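Putative peptide ABC-transport system periplasmic peptide-binding protein (Campylobacter jejuni, PDB 4OEU) probably serves as the solute-binding component of a periplasmic ABC transport system, perhaps for peptides, and binds metal ions. Local coordinates at residues F398-D403 with K420-L425. Residues are numbered along the deposited sequence; the frame is centred on the assembly and turned at random.
Sequences FESSQD and KVDIAL
Ser400 and Asp422 illustrate how one helix carboxylate can hold a turn at two points, with a separate oxygen for each donor. The backbone N of Ser400 donates to Asp422 OD1 (2.8 Å) on the syn side but 30° out of the carboxylate plane, while Ser400 OG donates to Asp422 OD2 (2.6 Å) from above that plane. With chi1 at 70°, Ser400 OG lies between its own N and carbonyl carbon, which lets hydroxyl and amide approach the same carboxylate together.

Water extends this polar seam. One molecule sits between Phe398 O and Asp422 OD1; another donates to Glu399 OE2 and, at 2.6 Å, to Asp422 O. The side chains of Glu399 and Asp422 cross at about a right angle, bringing Glu399 OE2 to 4.1 Å from Asp422 OD1. This proximity of like charges is probably eased by the Ser400 donors and the waters.

Apolar packing flanks the seam: Phe398 CB rests against Val421 CG1 (4.0 Å) and Leu425 CD1 (4.1 Å), while its ring turns to meet Phe444 and Phe454.

Within 398-403, Gln402 N bonds to Glu399 O (2.9 Å), closing a type I beta turn with Ser400 and Ser401 at its corners. This turn, following helix 395-398 and held by the aspartate of helix 419-429, belongs to a periplasmic solute-binding protein of family 5.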
loop_
_atom_site.group_PDB
_atom_site.type_symbol
_atom_site.label_atom_id
_atom_site.label_comp_id
_atom_site.label_asym_id
_atom_site.label_seq_id
_atom_site.Cartn_x
_atom_site.Cartn_y
_atom_site.Cartn_z
ATOM N N PHE A 398 1.598 -12.251 -0.249
ATOM C CA PHE A 398 1.466 -13.572 -0.886
ATOM C C PHE A 398 2.256 -14.718 -0.251
ATOM O O PHE A 398 1.910 -15.888 -0.436
ATOM C CB PHE A 398 1.865 -13.475 -2.351
ATOM C CG PHE A 398 1.073 -12.472 -3.123
ATOM C CD1 PHE A 398 -0.226 -12.752 -3.527
ATOM C CD2 PHE A 398 1.623 -11.239 -3.445
ATOM C CE1 PHE A 398 -0.966 -11.815 -4.251
ATOM C CE2 PHE A 398 0.894 -10.300 -4.171
ATOM C CZ PHE A 398 -0.401 -10.586 -4.572
ATOM N N GLU A 399 3.318 -14.398 0.480
ATOM C CA GLU A 399 4.175 -15.434 1.056
ATOM C C GLU A 399 3.461 -16.115 2.224
ATOM O O GLU A 399 2.770 -15.461 3.007
ATOM C CB GLU A 399 5.514 -14.836 1.496
ATOM C CG GLU A 399 6.650 -15.831 1.562
ATOM C CD GLU A 399 6.820 -16.391 2.954
ATOM O OE1 GLU A 399 6.074 -15.946 3.858
ATOM O OE2 GLU A 399 7.695 -17.265 3.145
ATOM N N SER A 400 3.621 -17.430 2.331
ATOM C CA SER A 400 2.778 -18.234 3.219
ATOM C C SER A 400 3.000 -17.941 4.707
ATOM O O SER A 400 2.064 -18.027 5.504
ATOM C CB SER A 400 2.991 -19.728 2.940
ATOM O OG SER A 400 4.267 -20.144 3.376
ATOM N N SER A 401 4.221 -17.584 5.091
ATOM C CA SER A 401 4.480 -17.244 6.490
ATOM C C SER A 401 3.784 -15.937 6.879
ATOM O O SER A 401 3.789 -15.551 8.046
ATOM C CB SER A 401 5.982 -17.142 6.767
ATOM O OG SER A 401 6.508 -15.931 6.253
ATOM N N GLN A 402 3.228 -15.230 5.898
ATOM C CA GLN A 402 2.553 -13.957 6.172
ATOM C C GLN A 402 1.028 -14.089 6.252
ATOM O O GLN A 402 0.307 -13.086 6.224
ATOM C CB GLN A 402 2.928 -12.926 5.112
ATOM C CG GLN A 402 4.429 -12.738 4.966
ATOM C CD GLN A 402 5.065 -12.169 6.221
ATOM O OE1 GLN A 402 4.745 -11.054 6.643
ATOM N NE2 GLN A 402 5.987 -12.927 6.816
ATOM N N ASP A 403 0.547 -15.325 6.333
ATOM C CA ASP A 403 -0.867 -15.614 6.580
ATOM C C ASP A 403 -1.322 -14.876 7.840
ATOM O O ASP A 403 -0.765 -15.092 8.913
ATOM C CB ASP A 403 -1.052 -17.130 6.709
ATOM C CG ASP A 403 -2.499 -17.548 6.866
ATOM O OD1 ASP A 403 -3.291 -16.829 7.518
ATOM O OD2 ASP A 403 -2.839 -18.617 6.331
ATOM N N LYS A 420 5.839 -22.491 -4.584
ATOM C CA LYS A 420 6.590 -21.838 -5.650
ATOM C C LYS A 420 6.625 -20.320 -5.470
ATOM O O LYS A 420 7.633 -19.675 -5.758
ATOM C CB LYS A 420 5.997 -22.204 -7.012
ATOM C CG LYS A 420 6.243 -23.653 -7.408
ATOM C CD LYS A 420 5.241 -24.139 -8.445
ATOM C CE LYS A 420 5.405 -23.407 -9.772
ATOM N NZ LYS A 420 4.194 -23.518 -10.639
ATOM N N VAL A 421 5.527 -19.757 -4.979
ATOM C CA VAL A 421 5.494 -18.337 -4.666
ATOM C C VAL A 421 6.467 -18.025 -3.535
ATOM O O VAL A 421 7.227 -17.062 -3.627
ATOM C CB VAL A 421 4.079 -17.867 -4.274
ATOM C CG1 VAL A 421 4.139 -16.512 -3.564
ATOM C CG2 VAL A 421 3.179 -17.810 -5.502
ATOM N N ASP A 422 6.443 -18.852 -2.488
ATOM C CA ASP A 422 7.324 -18.689 -1.333
ATOM C C ASP A 422 8.800 -18.661 -1.740
ATOM O O ASP A 422 9.544 -17.764 -1.350
ATOM C CB ASP A 422 7.105 -19.818 -0.320
ATOM C CG ASP A 422 5.766 -19.725 0.397
ATOM O OD1 ASP A 422 5.088 -18.679 0.308
ATOM O OD2 ASP A 422 5.398 -20.714 1.065
ATOM N N ILE A 423 9.211 -19.654 -2.524
ATOM C CA ILE A 423 10.598 -19.768 -2.963
ATOM C C ILE A 423 10.995 -18.608 -3.870
ATOM O O ILE A 423 12.072 -18.031 -3.718
ATOM C CB ILE A 423 10.840 -21.102 -3.708
ATOM C CG1 ILE A 423 10.673 -22.287 -2.754
ATOM C CG2 ILE A 423 12.221 -21.135 -4.357
ATOM C CD1 ILE A 423 10.705 -23.627 -3.439
ATOM N N ALA A 424 10.116 -18.255 -4.802
ATOM C CA ALA A 424 10.418 -17.192 -5.755
ATOM C C ALA A 424 10.568 -15.829 -5.067
ATOM O O ALA A 424 11.466 -15.063 -5.397
ATOM C CB ALA A 424 9.346 -17.129 -6.833
ATOM N N LEU A 425 9.692 -15.534 -4.110
ATOM C CA LEU A 425 9.733 -14.243 -3.432
ATOM C C LEU A 425 10.932 -14.126 -2.490
ATOM O O LEU A 425 11.525 -13.052 -2.357
ATOM C CB LEU A 425 8.435 -13.999 -2.661
ATOM C CG LEU A 425 7.169 -13.744 -3.487
ATOM C CD1 LEU A 425 5.997 -13.424 -2.581
ATOM C CD2 LEU A 425 7.399 -12.613 -4.494
HETATM O O HOH W 1 2.505 -18.707 -0.550
HETATM O O HOH W 2 9.737 -17.953 1.259
#